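PDB 4OHF: cytosolic IMP-GMP specific 5'-nucleotidase from Legionella pneumophila subsp. pneumophila, which probably hydrolyses the 5'-phosphate of purine nucleoside monophosphates such as IMP and GMP, with the help of a bound magnesium ion. Local coordinates for residues I12-I17 against E297-G302; E190-L195 against Y222-F227; F238-T243 against G277-G282; R249-N254 against L310-D315. All coordinates share one frame; numbering follows the deposited sequence.

How the interactions relate
Interaction 3 is the backbone-bonded one, joining neighbouring parallel strands of the central sheet. Interaction 1 also reaches that sheet, but through residues that precede strand 19-22, and with apolar branches. Interactions 1, 2 and 3 are buried; interaction 4 is partly buried, and there a cation-pi pair, steadied by a salt bridge inside 310-315, joins the F251-L312 packing. Interaction 2 joins helices beside the sheet and meets interaction 3 where L224 and L195 touch F238. At the other end of interaction 3, F250 of interaction 4 packs on G281 and G282. Separately, F251 meets Y300 of interaction 1. Interactions 2 and 4, with centres about 31 Å apart, both touch the second subunit.

Interaction 1: I12-I17 against E297-G302; sequences INMRKI and EILYIG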
# COMPACT_ATOMS: atom_id res chain seq x y z
N ILE B 12 18.00 -27.55 -10.34
CA ILE B 12 17.01 -27.70 -11.40
C ILE B 12 17.39 -28.98 -12.15
O ILE B 12 18.50 -29.10 -12.68
CB ILE B 12 16.93 -26.50 -12.39
CG1 ILE B 12 15.72 -26.72 -13.30
CG2 ILE B 12 18.21 -26.37 -13.23
CD1 ILE B 12 15.53 -25.69 -14.35
N ASN B 13 16.47 -29.94 -12.13
CA ASN B 13 16.67 -31.23 -12.79
C ASN B 13 16.15 -31.13 -14.22
O ASN B 13 14.97 -31.29 -14.46
CB ASN B 13 15.88 -32.29 -11.99
CG ASN B 13 16.11 -33.70 -12.48
OD1 ASN B 13 16.98 -33.95 -13.32
ND2 ASN B 13 15.32 -34.63 -11.95
N MET B 14 17.03 -30.85 -15.17
CA MET B 14 16.59 -30.70 -16.56
C MET B 14 15.82 -31.92 -17.08
O MET B 14 15.01 -31.79 -17.99
CB MET B 14 17.77 -30.42 -17.49
CG MET B 14 18.34 -29.01 -17.39
SD MET B 14 17.13 -27.67 -17.60
CE MET B 14 17.06 -27.54 -19.38
N ARG B 15 16.09 -33.08 -16.49
CA ARG B 15 15.42 -34.32 -16.88
C ARG B 15 13.91 -34.18 -16.70
O ARG B 15 13.14 -34.70 -17.52
CB ARG B 15 15.94 -35.48 -16.02
CG ARG B 15 15.18 -36.80 -16.17
CD ARG B 15 15.94 -37.83 -17.00
NE ARG B 15 17.26 -38.11 -16.44
CZ ARG B 15 18.11 -39.00 -16.95
NH1 ARG B 15 17.76 -39.70 -18.03
NH2 ARG B 15 19.30 -39.19 -16.40
N LYS B 16 13.50 -33.48 -15.65
CA LYS B 16 12.09 -33.30 -15.35
C LYS B 16 11.46 -32.08 -16.01
O LYS B 16 10.31 -31.73 -15.73
CB LYS B 16 11.87 -33.24 -13.84
CG LYS B 16 12.17 -34.55 -13.11
CD LYS B 16 11.75 -34.47 -11.63
CE LYS B 16 12.03 -35.78 -10.86
NZ LYS B 16 11.31 -36.97 -11.42
N ILE B 17 12.21 -31.43 -16.89
CA ILE B 17 11.71 -30.26 -17.61
C ILE B 17 11.18 -30.70 -18.97
O ILE B 17 11.93 -31.24 -19.79
CB ILE B 17 12.82 -29.20 -17.81
CG1 ILE B 17 13.15 -28.54 -16.48
CG2 ILE B 17 12.39 -28.15 -18.83
CD1 ILE B 17 11.98 -27.83 -15.83
N GLU B 297 7.56 -27.87 -14.66
CA GLU B 297 8.08 -28.72 -15.72
C GLU B 297 8.43 -27.86 -16.93
O GLU B 297 8.89 -28.36 -17.96
CB GLU B 297 7.04 -29.78 -16.10
CG GLU B 297 6.84 -30.86 -15.05
CD GLU B 297 5.80 -31.88 -15.46
OE1 GLU B 297 4.60 -31.53 -15.55
OE2 GLU B 297 6.19 -33.05 -15.70
N ILE B 298 8.21 -26.56 -16.79
CA ILE B 298 8.51 -25.58 -17.83
C ILE B 298 9.66 -24.66 -17.39
O ILE B 298 9.67 -24.16 -16.27
CB ILE B 298 7.28 -24.66 -18.13
CG1 ILE B 298 6.14 -25.48 -18.72
CG2 ILE B 298 7.67 -23.55 -19.08
CD1 ILE B 298 4.86 -24.72 -18.82
N LEU B 299 10.62 -24.47 -18.28
CA LEU B 299 11.73 -23.57 -18.01
C LEU B 299 11.68 -22.42 -19.01
O LEU B 299 11.69 -22.64 -20.22
CB LEU B 299 13.08 -24.29 -18.15
CG LEU B 299 14.27 -23.32 -18.09
CD1 LEU B 299 14.26 -22.53 -16.79
CD2 LEU B 299 15.55 -24.10 -18.24
N TYR B 300 11.59 -21.20 -18.50
CA TYR B 300 11.58 -20.03 -19.34
C TYR B 300 12.95 -19.35 -19.20
O TYR B 300 13.45 -19.17 -18.08
CB TYR B 300 10.47 -19.06 -18.93
CG TYR B 300 10.65 -17.67 -19.49
CD1 TYR B 300 11.07 -16.61 -18.68
CD2 TYR B 300 10.46 -17.42 -20.85
CE1 TYR B 300 11.29 -15.34 -19.22
CE2 TYR B 300 10.68 -16.16 -21.39
CZ TYR B 300 11.10 -15.12 -20.58
OH TYR B 300 11.35 -13.88 -21.13
N ILE B 301 13.55 -18.99 -20.32
CA ILE B 301 14.85 -18.33 -20.30
C ILE B 301 14.76 -16.96 -20.93
O ILE B 301 14.36 -16.83 -22.09
CB ILE B 301 15.91 -19.14 -21.07
CG1 ILE B 301 15.94 -20.58 -20.56
CG2 ILE B 301 17.28 -18.48 -20.89
CD1 ILE B 301 16.86 -21.49 -21.31
N GLY B 302 15.13 -15.94 -20.15
CA GLY B 302 15.10 -14.56 -20.62
C GLY B 302 16.46 -13.89 -20.53
O GLY B 302 17.45 -14.54 -20.15
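I12 reaches across to L299 with the tip of its longer branch, CD1 lying 4.2 Å from L299 CD1. This begins the approach of the N-terminal arm to the Rossmann-like sheet of the HAD fold, in which strand 298-302 runs between strands 19-22 and 319-323 and leads directly into the magnesium ligand D303. CG1 of I12, anti to the backbone N (chi1 -172°), carries CD1 toward L299, and the two side chains cross at about a right angle. The backbone of I12 is meanwhile tied to F446, in a small antiparallel pair of strands.

At M14 the chain turns into a short 3-10 segment. Its side chain, bent at chi2 and chi3, brings both the sulfur and the methyl to the other branch of L299: CE is 3.9 Å and SD 4.0 Å from L299 CD2. L299 thus divides its methyls, CD1 for I12 and CD2 for M14, while the carbonyl of M14 takes a hydrogen bond from K203.

K16 contributes its backbone, K16 O resting 3.6 Å from E297 CG. The carboxylate of E297 is held from outside the pair, by the N-H of G294 at OE1 and by a salt bridge from K18 at OE2.

I17 comes closest in backbone terms and leads into strand 19-22, which carries the chain to D23. Its CG2 packs 4.0 Å from L299 CB, and CD1 lies 3.7 Å from the carbonyl carbon of E297. The oxygen of that same carbonyl receives a CA-H...O contact from I17, with I17 CA 3.4 Å from E297 O and an angle of 128° at the hydrogen.

Interaction 2: E190-L195 against Y222-F227; sequences EVVEGL and YALSPF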
# COMPACT_ATOMS: atom_id res chain seq x y z
N GLU B 190 26.01 -22.90 -33.31
CA GLU B 190 25.78 -23.64 -32.08
C GLU B 190 24.33 -23.59 -31.57
O GLU B 190 23.80 -24.60 -31.10
CB GLU B 190 26.73 -23.15 -30.99
CG GLU B 190 28.22 -23.42 -31.23
CD GLU B 190 28.79 -22.73 -32.49
OE1 GLU B 190 28.59 -21.51 -32.69
OE2 GLU B 190 29.47 -23.42 -33.28
N VAL B 191 23.68 -22.43 -31.66
CA VAL B 191 22.30 -22.31 -31.19
C VAL B 191 21.41 -23.34 -31.86
O VAL B 191 20.68 -24.05 -31.18
CB VAL B 191 21.72 -20.89 -31.46
CG1 VAL B 191 20.22 -20.88 -31.19
CG2 VAL B 191 22.40 -19.86 -30.58
N VAL B 192 21.48 -23.40 -33.19
CA VAL B 192 20.67 -24.35 -33.94
C VAL B 192 21.02 -25.79 -33.58
O VAL B 192 20.14 -26.61 -33.33
CB VAL B 192 20.82 -24.13 -35.46
CG1 VAL B 192 20.27 -25.31 -36.24
CG2 VAL B 192 20.06 -22.87 -35.86
N GLU B 193 22.31 -26.10 -33.54
CA GLU B 193 22.71 -27.46 -33.17
C GLU B 193 22.17 -27.77 -31.78
O GLU B 193 21.66 -28.87 -31.53
CB GLU B 193 24.24 -27.60 -33.17
CG GLU B 193 24.92 -27.35 -34.51
CD GLU B 193 24.14 -27.90 -35.71
OE1 GLU B 193 23.66 -29.07 -35.64
OE2 GLU B 193 24.00 -27.17 -36.72
N GLY B 194 22.28 -26.79 -30.89
CA GLY B 194 21.81 -26.95 -29.53
C GLY B 194 20.34 -27.27 -29.42
O GLY B 194 19.94 -28.18 -28.69
N LEU B 195 19.51 -26.52 -30.14
CA LEU B 195 18.09 -26.78 -30.12
C LEU B 195 17.85 -28.20 -30.62
O LEU B 195 17.13 -28.98 -29.97
CB LEU B 195 17.37 -25.77 -31.01
CG LEU B 195 17.39 -24.35 -30.43
CD1 LEU B 195 16.82 -23.36 -31.42
CD2 LEU B 195 16.59 -24.34 -29.14
N TYR B 222 16.22 -15.29 -40.72
CA TYR B 222 17.55 -14.74 -40.93
C TYR B 222 18.63 -15.38 -40.05
O TYR B 222 19.74 -15.67 -40.52
CB TYR B 222 17.55 -13.22 -40.70
CG TYR B 222 18.92 -12.57 -40.79
CD1 TYR B 222 19.48 -12.22 -42.02
CD2 TYR B 222 19.68 -12.36 -39.64
CE1 TYR B 222 20.76 -11.67 -42.11
CE2 TYR B 222 20.96 -11.82 -39.72
CZ TYR B 222 21.50 -11.47 -40.95
OH TYR B 222 22.78 -10.94 -41.02
N ALA B 223 18.32 -15.59 -38.78
CA ALA B 223 19.31 -16.13 -37.84
C ALA B 223 19.38 -17.64 -37.62
O ALA B 223 20.36 -18.13 -37.05
CB ALA B 223 19.17 -15.42 -36.50
N LEU B 224 18.38 -18.40 -38.05
CA LEU B 224 18.42 -19.84 -37.83
C LEU B 224 18.54 -20.67 -39.11
O LEU B 224 19.31 -21.63 -39.18
CB LEU B 224 17.18 -20.28 -37.05
CG LEU B 224 16.94 -19.58 -35.72
CD1 LEU B 224 15.66 -20.09 -35.11
CD2 LEU B 224 18.11 -19.82 -34.78
N SER B 225 17.76 -20.31 -40.12
CA SER B 225 17.76 -21.05 -41.38
C SER B 225 19.15 -21.39 -41.91
O SER B 225 19.42 -22.54 -42.25
CB SER B 225 16.98 -20.27 -42.44
OG SER B 225 15.59 -20.22 -42.11
N PRO B 226 20.06 -20.40 -41.96
CA PRO B 226 21.41 -20.66 -42.47
C PRO B 226 22.08 -21.94 -41.95
O PRO B 226 23.02 -22.42 -42.56
CB PRO B 226 22.17 -19.40 -42.07
CG PRO B 226 21.14 -18.35 -42.17
CD PRO B 226 19.94 -19.01 -41.51
N PHE B 227 21.59 -22.50 -40.85
CA PHE B 227 22.20 -23.70 -40.27
C PHE B 227 21.28 -24.92 -40.26
O PHE B 227 21.52 -25.88 -39.52
CB PHE B 227 22.65 -23.41 -38.84
CG PHE B 227 23.35 -22.11 -38.69
CD1 PHE B 227 24.63 -21.93 -39.18
CD2 PHE B 227 22.71 -21.04 -38.06
CE1 PHE B 227 25.28 -20.71 -39.05
CE2 PHE B 227 23.35 -19.81 -37.93
CZ PHE B 227 24.64 -19.65 -38.42
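V192 and L224 have their CA atoms 6.4 Å apart, at the place where helix 189-200 meets the tail of helix 213-224 and the 3-10 turn 225-226 that follows it.

The fork of V192 does most of the work. With CG1 anti to the backbone N (chi1 166°) and CG2 beside that N, its two methyls separate over the end of the other segment. CG2 is shared by two residues, 3.8 Å from L224 CD2 and 3.9 Å from F227 CD2, and it also rests on the carbonyl of L224. CG1 instead leans on the backbone of F227, 3.6 Å from F227 O. V191, one residue earlier, adds a looser touch, its CG1 4.3 Å from L224 CD2.

The ring of F227 is placed from its own side of the contact as well: P226 CB sits over the centre of one face, 4.2 Å above the plane. The chemistry is almost wholly aliphatic and aromatic, with backbone carbonyls facing methyl groups. Beyond the pair, E193 packs against I366 of the second subunit, whereas V191 and L195 face L28 in helix 24-28.

Helix 213-224 is the connection between the adjacent parallel strands 204-208 and 240-243, so the arrangement is the packing of a beta-alpha-beta crossover helix against its neighbour in the helical layer of a HAD-type Rossmann-like domain.

Interaction 3: F238-T243 against G277-G282; sequences FEFVIT and GVYQGG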
# COMPACT_ATOMS: atom_id res chain seq x y z
N PHE B 238 10.39 -25.28 -33.23
CA PHE B 238 9.49 -24.82 -32.18
C PHE B 238 8.07 -25.40 -32.15
O PHE B 238 7.36 -25.42 -33.16
CB PHE B 238 9.45 -23.29 -32.23
CG PHE B 238 10.81 -22.67 -32.25
CD1 PHE B 238 11.63 -22.73 -31.14
CD2 PHE B 238 11.30 -22.09 -33.42
CE1 PHE B 238 12.92 -22.22 -31.18
CE2 PHE B 238 12.60 -21.58 -33.47
CZ PHE B 238 13.41 -21.65 -32.35
N GLU B 239 7.67 -25.85 -30.97
CA GLU B 239 6.34 -26.42 -30.75
C GLU B 239 5.33 -25.29 -30.87
O GLU B 239 4.37 -25.39 -31.64
CB GLU B 239 6.27 -27.05 -29.36
CG GLU B 239 5.07 -27.96 -29.12
CD GLU B 239 5.12 -29.26 -29.92
OE1 GLU B 239 4.26 -30.13 -29.68
OE2 GLU B 239 6.02 -29.41 -30.78
N PHE B 240 5.54 -24.23 -30.11
CA PHE B 240 4.68 -23.04 -30.14
C PHE B 240 5.55 -21.83 -30.32
O PHE B 240 6.74 -21.82 -29.96
CB PHE B 240 3.94 -22.83 -28.82
CG PHE B 240 2.97 -23.91 -28.48
CD1 PHE B 240 3.39 -25.04 -27.79
CD2 PHE B 240 1.63 -23.78 -28.82
CE1 PHE B 240 2.49 -26.04 -27.45
CE2 PHE B 240 0.71 -24.76 -28.49
CZ PHE B 240 1.14 -25.90 -27.80
N VAL B 241 4.95 -20.78 -30.85
CA VAL B 241 5.67 -19.54 -31.01
C VAL B 241 4.65 -18.48 -30.66
O VAL B 241 3.72 -18.23 -31.42
CB VAL B 241 6.25 -19.39 -32.46
CG1 VAL B 241 5.22 -19.77 -33.46
CG2 VAL B 241 6.73 -17.95 -32.70
N ILE B 242 4.82 -17.90 -29.47
CA ILE B 242 3.93 -16.87 -28.93
C ILE B 242 4.50 -15.45 -29.09
O ILE B 242 5.55 -15.12 -28.54
CB ILE B 242 3.66 -17.16 -27.44
CG1 ILE B 242 3.25 -18.63 -27.28
CG2 ILE B 242 2.57 -16.25 -26.91
CD1 ILE B 242 3.05 -19.07 -25.83
N THR B 243 3.79 -14.62 -29.85
CA THR B 243 4.21 -13.26 -30.13
C THR B 243 3.40 -12.17 -29.41
O THR B 243 2.29 -12.41 -28.94
CB THR B 243 4.17 -13.03 -31.62
OG1 THR B 243 2.82 -13.17 -32.09
CG2 THR B 243 5.03 -14.07 -32.32
N GLY B 277 1.40 -24.20 -32.71
CA GLY B 277 1.22 -23.21 -33.75
C GLY B 277 1.67 -21.84 -33.30
O GLY B 277 2.37 -21.70 -32.30
N VAL B 278 1.27 -20.82 -34.05
CA VAL B 278 1.65 -19.45 -33.73
C VAL B 278 0.49 -18.75 -33.03
O VAL B 278 -0.66 -19.00 -33.35
CB VAL B 278 2.00 -18.69 -35.01
CG1 VAL B 278 2.51 -17.30 -34.65
CG2 VAL B 278 3.03 -19.46 -35.81
N TYR B 279 0.81 -17.88 -32.06
CA TYR B 279 -0.19 -17.14 -31.32
C TYR B 279 0.28 -15.73 -30.98
O TYR B 279 1.44 -15.36 -31.23
CB TYR B 279 -0.54 -17.86 -30.00
CG TYR B 279 -1.27 -19.17 -30.15
CD1 TYR B 279 -0.58 -20.36 -30.40
CD2 TYR B 279 -2.67 -19.23 -30.05
CE1 TYR B 279 -1.25 -21.58 -30.55
CE2 TYR B 279 -3.35 -20.44 -30.21
CZ TYR B 279 -2.64 -21.61 -30.45
OH TYR B 279 -3.31 -22.82 -30.58
N GLN B 280 -0.63 -14.94 -30.42
CA GLN B 280 -0.33 -13.57 -29.99
C GLN B 280 -0.92 -13.41 -28.59
O GLN B 280 -1.98 -13.97 -28.30
CB GLN B 280 -0.95 -12.56 -30.96
CG GLN B 280 -0.70 -11.12 -30.55
CD GLN B 280 -1.06 -10.13 -31.64
OE1 GLN B 280 -0.42 -10.10 -32.69
NE2 GLN B 280 -2.07 -9.31 -31.39
N GLY B 281 -0.23 -12.66 -27.73
CA GLY B 281 -0.71 -12.45 -26.36
C GLY B 281 -0.67 -13.71 -25.49
O GLY B 281 0.35 -14.42 -25.44
N GLY B 282 -1.77 -13.98 -24.79
CA GLY B 282 -1.84 -15.16 -23.94
C GLY B 282 -1.41 -14.94 -22.50
O GLY B 282 -1.08 -13.83 -22.07
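T243 grips the carbonyl of Y279 twice. Its backbone N lies 2.8 Å from Y279 O in a nearly straight bond (169° at the hydrogen), and its hydroxyl donates to the same oxygen, with T243 OG1 2.7 Å from Y279 O. The donors arrive from opposite faces of the carbonyl plane. The hydroxyl can do so because chi1 of 63° sets OG1 between the backbone N and the carbonyl carbon.

Regular backbone bonds continue the pairing on both sides: V241 N to G277 O at 3.1 Å, Y279 N to V241 O at 3.0 Å, and G281 N to T243 O at 2.8 Å. A CA-H...O contact from Q280 also reaches T243 O.

V241 and V278, level with each other, lie side by side and point the same way. On the other face of the sheet the contact is diagonal, Y279 CE1 meeting the edge of the F240 ring, near its plane, 4.0 Å from F240 CD2.

Further out, F287 makes an edge-to-face contact with F240, and the hydroxyl of Y279 is hydrogen-bonded to the N-H of V275. Helix 213-224 backs the opposite face, with Y213 touching both T243 and V278, while the amide oxygen of Q280 takes a hydrogen bond from N269 of the third subunit.

Strand 240-243 is bonded on its other flank to strand 204-208, and 277-281 to the antiparallel strand 257-260. The 25° angle between the paired strands belongs to a twisted parallel ladder, here the margin of the Rossmann-like HAD sheet where parallel strands give way to an antiparallel extension.

Interaction 4: R249-N254 against L310-D315; sequences RFFYDN and LRLKKD. With PO4 (phosphate ion), chain I.
Y252 offers one face of its ring to the guanidinium of R311, a cation-pi pair in which R311 CZ stands 3.7 Å from the ring centroid of Y252 and 31° off the ring normal. The planes are 39° apart, not stacked flat, and the guanidinium lies nearest the CD2-CE2 side. R311 reaches this place with a chain extended from CG to NE, and D315, one helical turn on, helps to hold it, its OD1 forming a salt bridge of 2.9 Å with R311 NH1. D315 also touches the tyrosine, CB to Y252 CB at 3.7 Å. R249 CA lies over the opposite face of the ring.

Helix 309-315 connects the parallel strands 298-302 and 319-323 as the crossover of a beta-alpha-beta unit in the HAD fold, and the weakly bonded helix 249-252 follows strand 240-243.

On the buried side, F251 and L312 cross at a slant, with F251 CD1 4.2 Å from L312 CD1, and the F251 ring also meets that of Y300. R249 and D253 form salt bridges with D253 and R249 of the third subunit. K313 NZ donates to O4 of a phosphate ion, probably from the crystallisation liquor, at 2.6 Å; the ion is also bound by R10, R319 and T320 of the same chain and Y113 of the second subunit.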
# COMPACT_ATOMS: atom_id res chain seq x y z
N ARG B 249 3.42 -9.28 -17.79
CA ARG B 249 2.01 -9.60 -17.58
C ARG B 249 1.60 -10.95 -18.14
O ARG B 249 0.67 -11.58 -17.62
CB ARG B 249 1.11 -8.49 -18.13
CG ARG B 249 1.02 -7.30 -17.19
CD ARG B 249 -0.13 -6.37 -17.53
NE ARG B 249 0.12 -5.62 -18.75
CZ ARG B 249 -0.63 -4.62 -19.18
NH1 ARG B 249 -0.30 -3.99 -20.30
NH2 ARG B 249 -1.71 -4.24 -18.49
N PHE B 250 2.27 -11.42 -19.19
CA PHE B 250 1.93 -12.73 -19.73
C PHE B 250 2.03 -13.79 -18.62
O PHE B 250 1.23 -14.72 -18.56
CB PHE B 250 2.89 -13.12 -20.84
CG PHE B 250 2.73 -14.56 -21.30
CD1 PHE B 250 1.95 -14.88 -22.42
CD2 PHE B 250 3.35 -15.60 -20.60
CE1 PHE B 250 1.78 -16.20 -22.83
CE2 PHE B 250 3.18 -16.92 -21.00
CZ PHE B 250 2.39 -17.22 -22.12
N PHE B 251 3.03 -13.65 -17.77
CA PHE B 251 3.27 -14.60 -16.69
C PHE B 251 2.24 -14.56 -15.56
O PHE B 251 1.86 -15.61 -15.05
CB PHE B 251 4.66 -14.37 -16.10
CG PHE B 251 5.77 -14.60 -17.07
CD1 PHE B 251 6.53 -13.54 -17.55
CD2 PHE B 251 6.05 -15.88 -17.53
CE1 PHE B 251 7.56 -13.75 -18.46
CE2 PHE B 251 7.06 -16.11 -18.44
CZ PHE B 251 7.83 -15.04 -18.91
N TYR B 252 1.78 -13.38 -15.17
CA TYR B 252 0.84 -13.30 -14.06
C TYR B 252 -0.55 -12.76 -14.34
O TYR B 252 -1.46 -12.93 -13.52
CB TYR B 252 1.46 -12.47 -12.92
CG TYR B 252 1.85 -11.06 -13.32
CD1 TYR B 252 3.19 -10.71 -13.50
CD2 TYR B 252 0.89 -10.08 -13.49
CE1 TYR B 252 3.57 -9.42 -13.84
CE2 TYR B 252 1.24 -8.77 -13.83
CZ TYR B 252 2.59 -8.45 -14.01
OH TYR B 252 2.95 -7.17 -14.34
N ASP B 253 -0.74 -12.11 -15.49
CA ASP B 253 -2.05 -11.57 -15.82
C ASP B 253 -2.95 -12.62 -16.46
O ASP B 253 -2.64 -13.81 -16.41
CB ASP B 253 -1.88 -10.36 -16.73
CG ASP B 253 -2.91 -9.29 -16.46
OD1 ASP B 253 -2.55 -8.09 -16.45
OD2 ASP B 253 -4.08 -9.67 -16.27
N ASN B 254 -4.06 -12.20 -17.06
CA ASN B 254 -4.98 -13.16 -17.67
C ASN B 254 -5.43 -12.74 -19.07
O ASN B 254 -6.55 -13.06 -19.50
CB ASN B 254 -6.20 -13.33 -16.78
CG ASN B 254 -6.96 -12.04 -16.59
OD1 ASN B 254 -8.01 -12.01 -15.95
ND2 ASN B 254 -6.44 -10.95 -17.16
N LEU B 310 9.17 -10.82 -7.15
CA LEU B 310 8.20 -11.43 -6.25
C LEU B 310 6.83 -11.67 -6.89
O LEU B 310 6.34 -12.81 -6.93
CB LEU B 310 8.05 -10.56 -4.98
CG LEU B 310 7.13 -10.99 -3.82
CD1 LEU B 310 5.70 -10.51 -4.08
CD2 LEU B 310 7.20 -12.51 -3.62
N ARG B 311 6.21 -10.60 -7.38
CA ARG B 311 4.90 -10.72 -8.01
C ARG B 311 4.91 -11.74 -9.14
O ARG B 311 3.91 -12.41 -9.39
CB ARG B 311 4.46 -9.35 -8.54
CG ARG B 311 3.24 -9.38 -9.44
CD ARG B 311 2.74 -7.96 -9.70
NE ARG B 311 1.54 -7.92 -10.55
CZ ARG B 311 0.54 -8.80 -10.49
NH1 ARG B 311 0.58 -9.81 -9.62
NH2 ARG B 311 -0.51 -8.65 -11.27
N LEU B 312 6.05 -11.86 -9.82
CA LEU B 312 6.19 -12.79 -10.93
C LEU B 312 6.40 -14.24 -10.49
O LEU B 312 5.75 -15.14 -11.01
CB LEU B 312 7.33 -12.34 -11.83
CG LEU B 312 7.37 -12.92 -13.24
CD1 LEU B 312 8.30 -12.08 -14.09
CD2 LEU B 312 7.81 -14.37 -13.21
N LYS B 313 7.31 -14.47 -9.55
CA LYS B 313 7.56 -15.83 -9.09
C LYS B 313 6.42 -16.30 -8.19
O LYS B 313 6.29 -17.49 -7.90
CB LYS B 313 8.89 -15.93 -8.32
CG LYS B 313 10.13 -15.48 -9.09
CD LYS B 313 10.48 -16.40 -10.26
CE LYS B 313 11.09 -17.70 -9.78
NZ LYS B 313 11.27 -18.66 -10.90
N LYS B 314 5.58 -15.37 -7.75
CA LYS B 314 4.45 -15.70 -6.88
C LYS B 314 3.23 -16.22 -7.63
O LYS B 314 2.56 -17.15 -7.18
CB LYS B 314 4.04 -14.47 -6.06
CG LYS B 314 2.93 -14.75 -5.06
CD LYS B 314 2.38 -13.48 -4.42
CE LYS B 314 1.49 -12.69 -5.38
NZ LYS B 314 0.95 -11.43 -4.77
N ASP B 315 2.94 -15.63 -8.78
CA ASP B 315 1.77 -16.03 -9.55
C ASP B 315 2.07 -16.88 -10.76
O ASP B 315 1.16 -17.19 -11.53
CB ASP B 315 1.00 -14.79 -10.02
CG ASP B 315 0.61 -13.88 -8.88
OD1 ASP B 315 0.29 -12.70 -9.16
OD2 ASP B 315 0.60 -14.35 -7.72
P PO4 I . 13.45 -20.87 -10.01
O1 PO4 I . 13.22 -21.43 -11.36
O2 PO4 I . 14.30 -19.66 -10.10
O3 PO4 I . 14.14 -21.89 -9.17
O4 PO4 I . 12.16 -20.52 -9.38